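Local coordinates for protein chitinase (Jonesia denitrificans, PDB 5VG0) that probably helps break down chitin, this chain being its copper-dependent lytic polysaccharide monooxygenase domain of family AA10, at residues Val68-Lys73 and Trp83-Asp88; Ala122-Ser127 and Asn131-Cys136. One frame throughout, in Å; residues are numbered along the deposited sequence.

Interaction 1: Val68-Lys73 and Trp83-Asp88; sequences VDLTWK and WEYFVD
W72 and Y85 meet through the one hydrogen bond of this contact: the indole NE1 of W72 donates to the phenol OH of Y85 at 2.9 Å. The bond is nearly straight, 166° at the hydrogen, and the oxygen lies in the indole plane, so the N-H points squarely at it. The same OH also pairs with H108 ND1, and two polar partners therefore hold this buried hydroxyl. Tryptophan and tyrosine suit such a place because each brings a large apolar surface with a single polar group that the other can satisfy.

The aromatic contact is T-shaped. W83 presents the CE3-CZ3 side of its six-membered ring to one face of W72, with CZ3 of W83 3.5 Å from W72 CE2, and the W83 six-membered ring and the W72 five-membered ring stand at 58° with centroids 4.7 Å apart. With CG anti to the carbonyl carbon (chi1 -71°), the W72 indole offers its N-H to Y85 and a face to W83, which comes from the facing strand, so the two indole side chains point in opposing directions. The polar end of W83 turns to another partner, its NE1 bonding to Q97 OE1.

Apolar packing completes the contact. L70 sends both methyls against Y85: CD2 is 3.6 Å from Y85 OH, while CD1 is 3.9 Å from Y85 CE1. A branched leucine can touch ring carbon and hydroxyl at once.

The axes of the two short segments come no closer than 12.0 Å, too far for backbone pairing, so these strands meet through side chains across the interior of the beta sandwich. Strand 68-74 is the middle of its three-stranded sheet, flanked by 2-6 and 105-110, and V4 packs on both L70 and W72. On the other side, strand 80-87 pairs with 90-96 and 118-126, whose A122 touches W72 and Y85.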
ATOM      1  N   VAL A  68     -12.901   7.713   0.626  1.00  9.79           N
ATOM      2  CA  VAL A  68     -12.570   6.869  -0.514  1.00 10.32           C
ATOM      3  C   VAL A  68     -12.576   5.417  -0.075  1.00  9.70           C
ATOM      4  O   VAL A  68     -12.171   5.096   1.044  1.00 10.97           O
ATOM      5  CB  VAL A  68     -11.195   7.279  -1.096  1.00 12.92           C
ATOM      6  CG1 VAL A  68     -10.071   7.041  -0.099  1.00 15.07           C
ATOM      7  CG2 VAL A  68     -10.919   6.556  -2.413  1.00 14.94           C
ATOM      8  N   ASP A  69     -13.015   4.542  -0.976  1.00 10.93           N
ATOM      9  CA  ASP A  69     -12.920   3.108  -0.772  1.00 11.28           C
ATOM     10  C   ASP A  69     -11.608   2.633  -1.378  1.00 11.26           C
ATOM     11  O   ASP A  69     -11.316   2.905  -2.546  1.00 15.31           O
ATOM     12  CB  ASP A  69     -14.083   2.381  -1.446  1.00 14.63           C
ATOM     13  CG  ASP A  69     -15.403   2.589  -0.741  1.00 19.34           C
ATOM     14  OD1 ASP A  69     -15.429   3.113   0.383  1.00 18.46           O
ATOM     15  OD2 ASP A  69     -16.433   2.197  -1.327  1.00 25.34           O
ATOM     16  N   LEU A  70     -10.842   1.900  -0.593  1.00 10.29           N
ATOM     17  CA  LEU A  70      -9.551   1.366  -0.987  1.00 10.42           C
ATOM     18  C   LEU A  70      -9.648  -0.154  -1.012  1.00  9.87           C
ATOM     19  O   LEU A  70     -10.126  -0.760  -0.053  1.00 11.21           O
ATOM     20  CB  LEU A  70      -8.550   1.848   0.042  1.00 12.49           C
ATOM     21  CG  LEU A  70      -7.121   1.465  -0.170  1.00 14.23           C
ATOM     22  CD1 LEU A  70      -6.257   2.570   0.419  1.00 16.69           C
ATOM     23  CD2 LEU A  70      -6.829   0.149   0.487  1.00 14.74           C
ATOM     24  N   THR A  71      -9.189  -0.762  -2.098  1.00  9.65           N
ATOM     25  CA  THR A  71      -9.343  -2.192  -2.328  1.00  9.34           C
ATOM     26  C   THR A  71      -7.991  -2.882  -2.418  1.00  8.97           C
ATOM     27  O   THR A  71      -7.095  -2.432  -3.144  1.00 10.33           O
ATOM     28  CB  THR A  71     -10.160  -2.465  -3.588  1.00 11.79           C
ATOM     29  OG1 THR A  71     -11.477  -1.944  -3.390  1.00 14.28           O
ATOM     30  CG2 THR A  71     -10.250  -3.966  -3.873  1.00 13.93           C
ATOM     31  N   TRP A  72      -7.863  -3.975  -1.679  1.00  9.33           N
ATOM     32  CA  TRP A  72      -6.740  -4.895  -1.737  1.00  9.20           C
ATOM     33  C   TRP A  72      -7.090  -6.139  -2.539  1.00  9.28           C
ATOM     34  O   TRP A  72      -8.222  -6.626  -2.510  1.00 10.66           O
ATOM     35  CB  TRP A  72      -6.394  -5.393  -0.338  1.00 10.58           C
ATOM     36  CG  TRP A  72      -5.771  -4.424   0.614  1.00 10.65           C
ATOM     37  CD1 TRP A  72      -6.393  -3.467   1.354  1.00 12.79           C
ATOM     38  CD2 TRP A  72      -4.383  -4.354   0.951  1.00  9.92           C
ATOM     39  NE1 TRP A  72      -5.473  -2.807   2.128  1.00 12.22           N
ATOM     40  CE2 TRP A  72      -4.230  -3.333   1.898  1.00 11.24           C
ATOM     41  CE3 TRP A  72      -3.254  -5.065   0.536  1.00 11.00           C
ATOM     42  CZ2 TRP A  72      -2.994  -2.998   2.449  1.00 12.11           C
ATOM     43  CZ3 TRP A  72      -2.023  -4.734   1.079  1.00 12.46           C
ATOM     44  CH2 TRP A  72      -1.907  -3.712   2.029  1.00 13.10           C
ATOM     45  N   LYS A  73      -6.083  -6.678  -3.212  1.00  9.21           N
ATOM     46  CA  LYS A  73      -6.099  -8.028  -3.757  1.00  9.53           C
ATOM     47  C   LYS A  73      -5.051  -8.822  -3.001  1.00  9.00           C
ATOM     48  O   LYS A  73      -3.874  -8.462  -3.010  1.00  9.93           O
ATOM     49  CB  LYS A  73      -5.758  -8.009  -5.243  1.00 12.32           C
ATOM     50  CG  LYS A  73      -5.684  -9.388  -5.851  1.00 17.34           C
ATOM     51  CD  LYS A  73      -5.479  -9.316  -7.348  1.00 23.02           C
ATOM     52  CE  LYS A  73      -5.515 -10.690  -7.985  1.00 29.07           C
ATOM     53  NZ  LYS A  73      -5.342 -10.601  -9.452  1.00 32.49           N
ATOM     54  N   TRP A  83      -4.562  -3.536   9.879  1.00  7.72           N
ATOM     55  CA  TRP A  83      -4.280  -2.764   8.678  1.00  7.90           C
ATOM     56  C   TRP A  83      -4.131  -1.321   9.141  1.00  8.14           C
ATOM     57  O   TRP A  83      -5.058  -0.759   9.724  1.00 10.00           O
ATOM     58  CB  TRP A  83      -5.442  -2.872   7.691  1.00  9.00           C
ATOM     59  CG  TRP A  83      -5.892  -4.267   7.390  1.00  8.44           C
ATOM     60  CD1 TRP A  83      -6.780  -5.010   8.102  1.00  9.60           C
ATOM     61  CD2 TRP A  83      -5.471  -5.067   6.295  1.00  8.55           C
ATOM     62  NE1 TRP A  83      -6.940  -6.228   7.517  1.00 10.68           N
ATOM     63  CE2 TRP A  83      -6.148  -6.294   6.399  1.00  9.65           C
ATOM     64  CE3 TRP A  83      -4.592  -4.865   5.225  1.00  9.61           C
ATOM     65  CZ2 TRP A  83      -5.958  -7.317   5.487  1.00 11.30           C
ATOM     66  CZ3 TRP A  83      -4.418  -5.877   4.316  1.00 11.55           C
ATOM     67  CH2 TRP A  83      -5.087  -7.088   4.455  1.00 11.64           C
ATOM     68  N   GLU A  84      -2.978  -0.724   8.905  1.00  7.66           N
ATOM     69  CA  GLU A  84      -2.701   0.637   9.331  1.00  7.81           C
ATOM     70  C   GLU A  84      -2.534   1.517   8.106  1.00  7.81           C
ATOM     71  O   GLU A  84      -1.816   1.165   7.177  1.00 10.50           O
ATOM     72  CB  GLU A  84      -1.427   0.699  10.172  1.00  8.89           C
ATOM     73  CG  GLU A  84      -1.546  -0.027  11.502  1.00 10.37           C
ATOM     74  CD  GLU A  84      -0.238  -0.059  12.241  1.00 11.68           C
ATOM     75  OE1 GLU A  84       0.727  -0.620  11.704  1.00 12.23           O
ATOM     76  OE2 GLU A  84      -0.186   0.508  13.353  1.00 15.68           O
ATOM     77  N   TYR A  85      -3.193   2.659   8.116  1.00  7.29           N
ATOM     78  CA  TYR A  85      -3.123   3.627   7.034  1.00  7.15           C
ATOM     79  C   TYR A  85      -2.530   4.921   7.544  1.00  7.09           C
ATOM     80  O   TYR A  85      -3.054   5.508   8.492  1.00  8.55           O
ATOM     81  CB  TYR A  85      -4.502   3.869   6.432  1.00  8.26           C
ATOM     82  CG  TYR A  85      -5.070   2.639   5.789  1.00  8.57           C
ATOM     83  CD1 TYR A  85      -4.763   2.324   4.488  1.00  8.84           C
ATOM     84  CD2 TYR A  85      -5.869   1.762   6.481  1.00  8.90           C
ATOM     85  CE1 TYR A  85      -5.248   1.197   3.881  1.00  9.65           C
ATOM     86  CE2 TYR A  85      -6.374   0.613   5.861  1.00  9.64           C
ATOM     87  CZ  TYR A  85      -6.057   0.340   4.557  1.00  9.50           C
ATOM     88  OH  TYR A  85      -6.517  -0.772   3.905  1.00 11.52           O
ATOM     89  N   PHE A  86      -1.448   5.338   6.914  1.00  7.58           N
ATOM     90  CA  PHE A  86      -0.723   6.557   7.246  1.00  7.94           C
ATOM     91  C   PHE A  86      -0.929   7.562   6.127  1.00  7.97           C
ATOM     92  O   PHE A  86      -1.009   7.192   4.957  1.00  9.38           O
ATOM     93  CB  PHE A  86       0.788   6.285   7.359  1.00  8.83           C
ATOM     94  CG  PHE A  86       1.177   5.321   8.437  1.00  9.15           C
ATOM     95  CD1 PHE A  86       1.027   3.956   8.270  1.00 10.70           C
ATOM     96  CD2 PHE A  86       1.733   5.789   9.614  1.00 10.85           C
ATOM     97  CE1 PHE A  86       1.389   3.085   9.284  1.00 11.87           C
ATOM     98  CE2 PHE A  86       2.090   4.912  10.612  1.00 13.18           C
ATOM     99  CZ  PHE A  86       1.920   3.560  10.439  1.00 13.18           C
ATOM    100  N   VAL A  87      -1.011   8.838   6.475  1.00  8.04           N
ATOM    101  CA  VAL A  87      -1.031   9.915   5.498  1.00  8.25           C
ATOM    102  C   VAL A  87       0.232  10.726   5.727  1.00  8.54           C
ATOM    103  O   VAL A  87       0.438  11.270   6.814  1.00  9.68           O
ATOM    104  CB  VAL A  87      -2.298  10.770   5.619  1.00 10.47           C
ATOM    105  CG1 VAL A  87      -2.232  11.965   4.677  1.00 13.50           C
ATOM    106  CG2 VAL A  87      -3.518   9.894   5.374  1.00 12.14           C
ATOM    107  N   ASP A  88       1.100  10.763   4.726  1.00  8.71           N
ATOM    108  CA  ASP A  88       2.379  11.468   4.820  1.00  9.54           C
ATOM    109  C   ASP A  88       3.145  11.065   6.080  1.00 11.28           C
ATOM    110  O   ASP A  88       3.749  11.895   6.751  1.00 13.49           O
ATOM    111  CB  ASP A  88       2.179  12.975   4.746  1.00 10.61           C
ATOM    112  CG  ASP A  88       1.387  13.399   3.540  1.00 10.67           C
ATOM    113  OD1 ASP A  88       1.545  12.823   2.445  1.00 11.86           O
ATOM    114  OD2 ASP A  88       0.603  14.350   3.704  1.00 13.18           O
TER

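Interaction 2: Ala122-Ser127 and Asn131-Cys136; sequences ARWNVS and NAFYNC
A122-S127 and N131-C136 form the two arms of an antiparallel beta hairpin, their axes 4.5 Å apart at 162°, with A122-N135 and W124-F133 as hydrogen-bonded pairs and R123-Y134 and N125-A132 as non-hydrogen-bonded ones. Each hydrogen-bonded pair exchanges two backbone bonds, the shortest being A122 N to N135 O at 2.8 Å. A fifth bond, from V126 N to N131 O, is longer at 3.2 Å and lies toward the turn.

W124 and F133 project from one face of the sheet, side by side and pointing the same way. Their rings meet obliquely, planes 34° apart, with W124 CE3 3.6 Å from F133 CD1. The indole is brought alongside by a CG anti to the backbone N (chi1 170°), whereas F133 has its CG anti to the carbonyl carbon. V126 CG2 comes in at the edge of the phenyl ring, near its plane, 3.9 Å from F133 CE1. W124 NE1 bonds to T80 OG1.

On the opposite face R123 lays its aliphatic chain beside Y134, R123 CD 3.5 Å from Y134 CE2. A bend at chi3 then carries the guanidinium onward to E84 and to A39 O, while Y134 OH bonds to P36 O. Small A132 fits beside N125, its CB 3.6 Å from N125 OD1; N125 ND2 reaches E84 and T82.

R123, Y134 and N125 thus combine packing surface with polar ends that find partners beyond the hairpin. On the other face N135 OD1 takes V4 N, while W124 packs on F133, with V126 at the edge of its ring. F133 lines the peroxide pocket beside copper, so this packing probably helps fix the ring there, an apolar neighbour of the copper, as in most AA10 enzymes.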
ATOM      1  N   ALA A 122      -0.174   2.150   3.275  1.00  7.55           N
ATOM      2  CA  ALA A 122      -0.938   1.068   3.865  1.00  8.11           C
ATOM      3  C   ALA A 122       0.046   0.012   4.326  1.00  7.75           C
ATOM      4  O   ALA A 122       0.847  -0.475   3.538  1.00 10.27           O
ATOM      5  CB  ALA A 122      -1.926   0.497   2.859  1.00  9.68           C
ATOM      6  N   ARG A 123      -0.028  -0.334   5.604  1.00  7.48           N
ATOM      7  CA  ARG A 123       0.834  -1.327   6.224  1.00  8.09           C
ATOM      8  C   ARG A 123      -0.052  -2.464   6.713  1.00  7.97           C
ATOM      9  O   ARG A 123      -0.894  -2.263   7.590  1.00  9.33           O
ATOM     10  CB  ARG A 123       1.612  -0.673   7.357  1.00  9.80           C
ATOM     11  CG  ARG A 123       2.678  -1.513   7.958  1.00 11.06           C
ATOM     12  CD  ARG A 123       3.632  -0.633   8.776  1.00 11.37           C
ATOM     13  NE  ARG A 123       3.068  -0.272  10.064  1.00 10.63           N
ATOM     14  CZ  ARG A 123       3.723   0.391  11.008  1.00 10.38           C
ATOM     15  NH1 ARG A 123       4.948   0.848  10.793  1.00 11.82           N
ATOM     16  NH2 ARG A 123       3.150   0.604  12.180  1.00 10.80           N
ATOM     17  N   TRP A 124       0.134  -3.632   6.133  1.00  7.28           N
ATOM     18  CA  TRP A 124      -0.631  -4.832   6.469  1.00  7.54           C
ATOM     19  C   TRP A 124       0.225  -5.686   7.395  1.00  7.16           C
ATOM     20  O   TRP A 124       1.240  -6.241   6.969  1.00  8.80           O
ATOM     21  CB  TRP A 124      -0.953  -5.596   5.183  1.00  7.84           C
ATOM     22  CG  TRP A 124      -1.534  -6.958   5.379  1.00  7.94           C
ATOM     23  CD1 TRP A 124      -2.180  -7.440   6.469  1.00  9.25           C
ATOM     24  CD2 TRP A 124      -1.523  -8.017   4.416  1.00  8.92           C
ATOM     25  NE1 TRP A 124      -2.558  -8.737   6.253  1.00 10.16           N
ATOM     26  CE2 TRP A 124      -2.170  -9.115   4.996  1.00  9.75           C
ATOM     27  CE3 TRP A 124      -1.032  -8.141   3.122  1.00  9.31           C
ATOM     28  CZ2 TRP A 124      -2.342 -10.327   4.326  1.00 11.02           C
ATOM     29  CZ3 TRP A 124      -1.204  -9.344   2.460  1.00 11.25           C
ATOM     30  CH2 TRP A 124      -1.849 -10.419   3.062  1.00 11.51           C
ATOM     31  N   ASN A 125      -0.170  -5.787   8.661  1.00  7.70           N
ATOM     32  CA  ASN A 125       0.594  -6.524   9.658  1.00  8.34           C
ATOM     33  C   ASN A 125       0.095  -7.961   9.765  1.00  8.33           C
ATOM     34  O   ASN A 125      -1.085  -8.210  10.023  1.00  9.68           O
ATOM     35  CB  ASN A 125       0.477  -5.824  11.006  1.00  8.80           C
ATOM     36  CG  ASN A 125       1.082  -4.455  10.992  1.00  9.01           C
ATOM     37  OD1 ASN A 125       2.259  -4.287  10.697  1.00 10.40           O
ATOM     38  ND2 ASN A 125       0.285  -3.472  11.288  1.00 10.68           N
ATOM     39  N   VAL A 126       0.994  -8.905   9.586  1.00  8.80           N
ATOM     40  CA  VAL A 126       0.669 -10.322   9.653  1.00  9.31           C
ATOM     41  C   VAL A 126       0.767 -10.774  11.110  1.00 10.07           C
ATOM     42  O   VAL A 126       1.729 -10.454  11.805  1.00 11.49           O
ATOM     43  CB  VAL A 126       1.625 -11.112   8.744  1.00 11.34           C
ATOM     44  CG1 VAL A 126       1.400 -12.610   8.878  1.00 12.28           C
ATOM     45  CG2 VAL A 126       1.440 -10.642   7.285  1.00 13.56           C
ATOM     46  N   SER A 127      -0.229 -11.517  11.592  1.00  9.82           N
ATOM     47  CA  SER A 127      -0.330 -11.771  13.027  1.00 10.46           C
ATOM     48  C   SER A 127       0.608 -12.848  13.533  1.00 10.73           C
ATOM     49  O   SER A 127       0.882 -12.885  14.734  1.00 14.13           O
ATOM     50  CB  SER A 127      -1.759 -12.115  13.411  1.00 13.70           C
ATOM     51  OG  SER A 127      -2.143 -13.308  12.812  1.00 16.60           O
ATOM     52  N   ASN A 131       6.511  -9.941   9.820  1.00 10.43           N
ATOM     53  CA  ASN A 131       6.494  -9.131   8.613  1.00 11.33           C
ATOM     54  C   ASN A 131       5.200  -8.361   8.428  1.00  9.34           C
ATOM     55  O   ASN A 131       4.145  -8.682   8.972  1.00  9.67           O
ATOM     56  CB  ASN A 131       6.767  -9.991   7.386  1.00 15.98           C
ATOM     57  CG  ASN A 131       8.157 -10.547   7.394  1.00 21.16           C
ATOM     58  OD1 ASN A 131       9.085  -9.933   7.932  1.00 22.18           O
ATOM     59  ND2 ASN A 131       8.304 -11.736   6.857  1.00 26.11           N
ATOM     60  N   ALA A 132       5.333  -7.328   7.619  1.00  9.16           N
ATOM     61  CA  ALA A 132       4.227  -6.542   7.117  1.00  8.58           C
ATOM     62  C   ALA A 132       4.419  -6.353   5.619  1.00  8.22           C
ATOM     63  O   ALA A 132       5.509  -6.546   5.077  1.00  9.86           O
ATOM     64  CB  ALA A 132       4.153  -5.188   7.807  1.00 10.09           C
ATOM     65  N   PHE A 133       3.339  -5.962   4.955  1.00  7.49           N
ATOM     66  CA  PHE A 133       3.354  -5.609   3.549  1.00  7.28           C
ATOM     67  C   PHE A 133       3.099  -4.118   3.414  1.00  7.68           C
ATOM     68  O   PHE A 133       2.268  -3.551   4.116  1.00 10.10           O
ATOM     69  CB  PHE A 133       2.320  -6.425   2.755  1.00  8.17           C
ATOM     70  CG  PHE A 133       2.683  -7.865   2.678  1.00  8.88           C
ATOM     71  CD1 PHE A 133       2.449  -8.716   3.739  1.00 10.36           C
ATOM     72  CD2 PHE A 133       3.329  -8.365   1.561  1.00 10.49           C
ATOM     73  CE1 PHE A 133       2.857 -10.033   3.688  1.00 12.32           C
ATOM     74  CE2 PHE A 133       3.727  -9.675   1.515  1.00 12.03           C
ATOM     75  CZ  PHE A 133       3.505 -10.506   2.588  1.00 12.60           C
ATOM     76  N   TYR A 134       3.821  -3.483   2.496  1.00  7.05           N
ATOM     77  CA  TYR A 134       3.918  -2.031   2.417  1.00  7.03           C
ATOM     78  C   TYR A 134       3.441  -1.557   1.051  1.00  6.79           C
ATOM     79  O   TYR A 134       3.984  -1.965   0.027  1.00  8.22           O
ATOM     80  CB  TYR A 134       5.362  -1.606   2.657  1.00  7.90           C
ATOM     81  CG  TYR A 134       5.826  -1.861   4.076  1.00  7.80           C
ATOM     82  CD1 TYR A 134       6.304  -3.109   4.476  1.00  8.48           C
ATOM     83  CD2 TYR A 134       5.750  -0.857   5.033  1.00  8.65           C
ATOM     84  CE1 TYR A 134       6.701  -3.331   5.795  1.00  8.36           C
ATOM     85  CE2 TYR A 134       6.156  -1.076   6.334  1.00  9.15           C
ATOM     86  CZ  TYR A 134       6.622  -2.309   6.714  1.00  8.70           C
ATOM     87  OH  TYR A 134       7.007  -2.467   8.026  1.00 10.05           O
ATOM     88  N   ASN A 135       2.460  -0.654   1.045  1.00  6.97           N
ATOM     89  CA  ASN A 135       1.873  -0.134  -0.185  1.00  7.15           C
ATOM     90  C   ASN A 135       1.696   1.374  -0.090  1.00  7.46           C
ATOM     91  O   ASN A 135       0.903   1.846   0.733  1.00  9.08           O
ATOM     92  CB  ASN A 135       0.485  -0.729  -0.459  1.00  9.16           C
ATOM     93  CG  ASN A 135       0.523  -2.157  -1.025  1.00 10.78           C
ATOM     94  OD1 ASN A 135       0.184  -2.359  -2.175  1.00 12.18           O
ATOM     95  ND2 ASN A 135       0.950  -3.115  -0.235  1.00 13.26           N
ATOM     96  N   CYS A 136       2.376   2.125  -0.949  1.00  6.93           N
ATOM     97  CA  CYS A 136       2.157   3.562  -1.064  1.00  6.96           C
ATOM     98  C   CYS A 136       1.234   3.885  -2.223  1.00  6.74           C
ATOM     99  O   CYS A 136       1.379   3.332  -3.312  1.00  7.85           O
ATOM    100  CB  CYS A 136       3.479   4.275  -1.288  1.00  8.32           C
ATOM    101  SG  CYS A 136       4.358   4.503   0.240  1.00  9.50           S
TER

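Interaction 1 spans the two sheets of the sandwich, interaction 2 pairs neighbouring strands within one of them, and their centres lie 10 Å apart. They meet where strands 80-87 and 118-126 run side by side: W83 CZ3 packs 3.3 Å from W124 CG, and Y85 CE1 lies 3.5 Å from A122 CB. E84 adds a polar junction, its OE1 2.8 Å from R123 NH2 in a salt bridge. Aromatic packing thus continues from W72 through W83 and W124 to F133. The side chain of W72 is about 10 Å from the copper ion, that of F133 about 3 Å, so interaction 2 borders the histidine-brace site of H1 and H78 and interaction 1 lies deeper behind it.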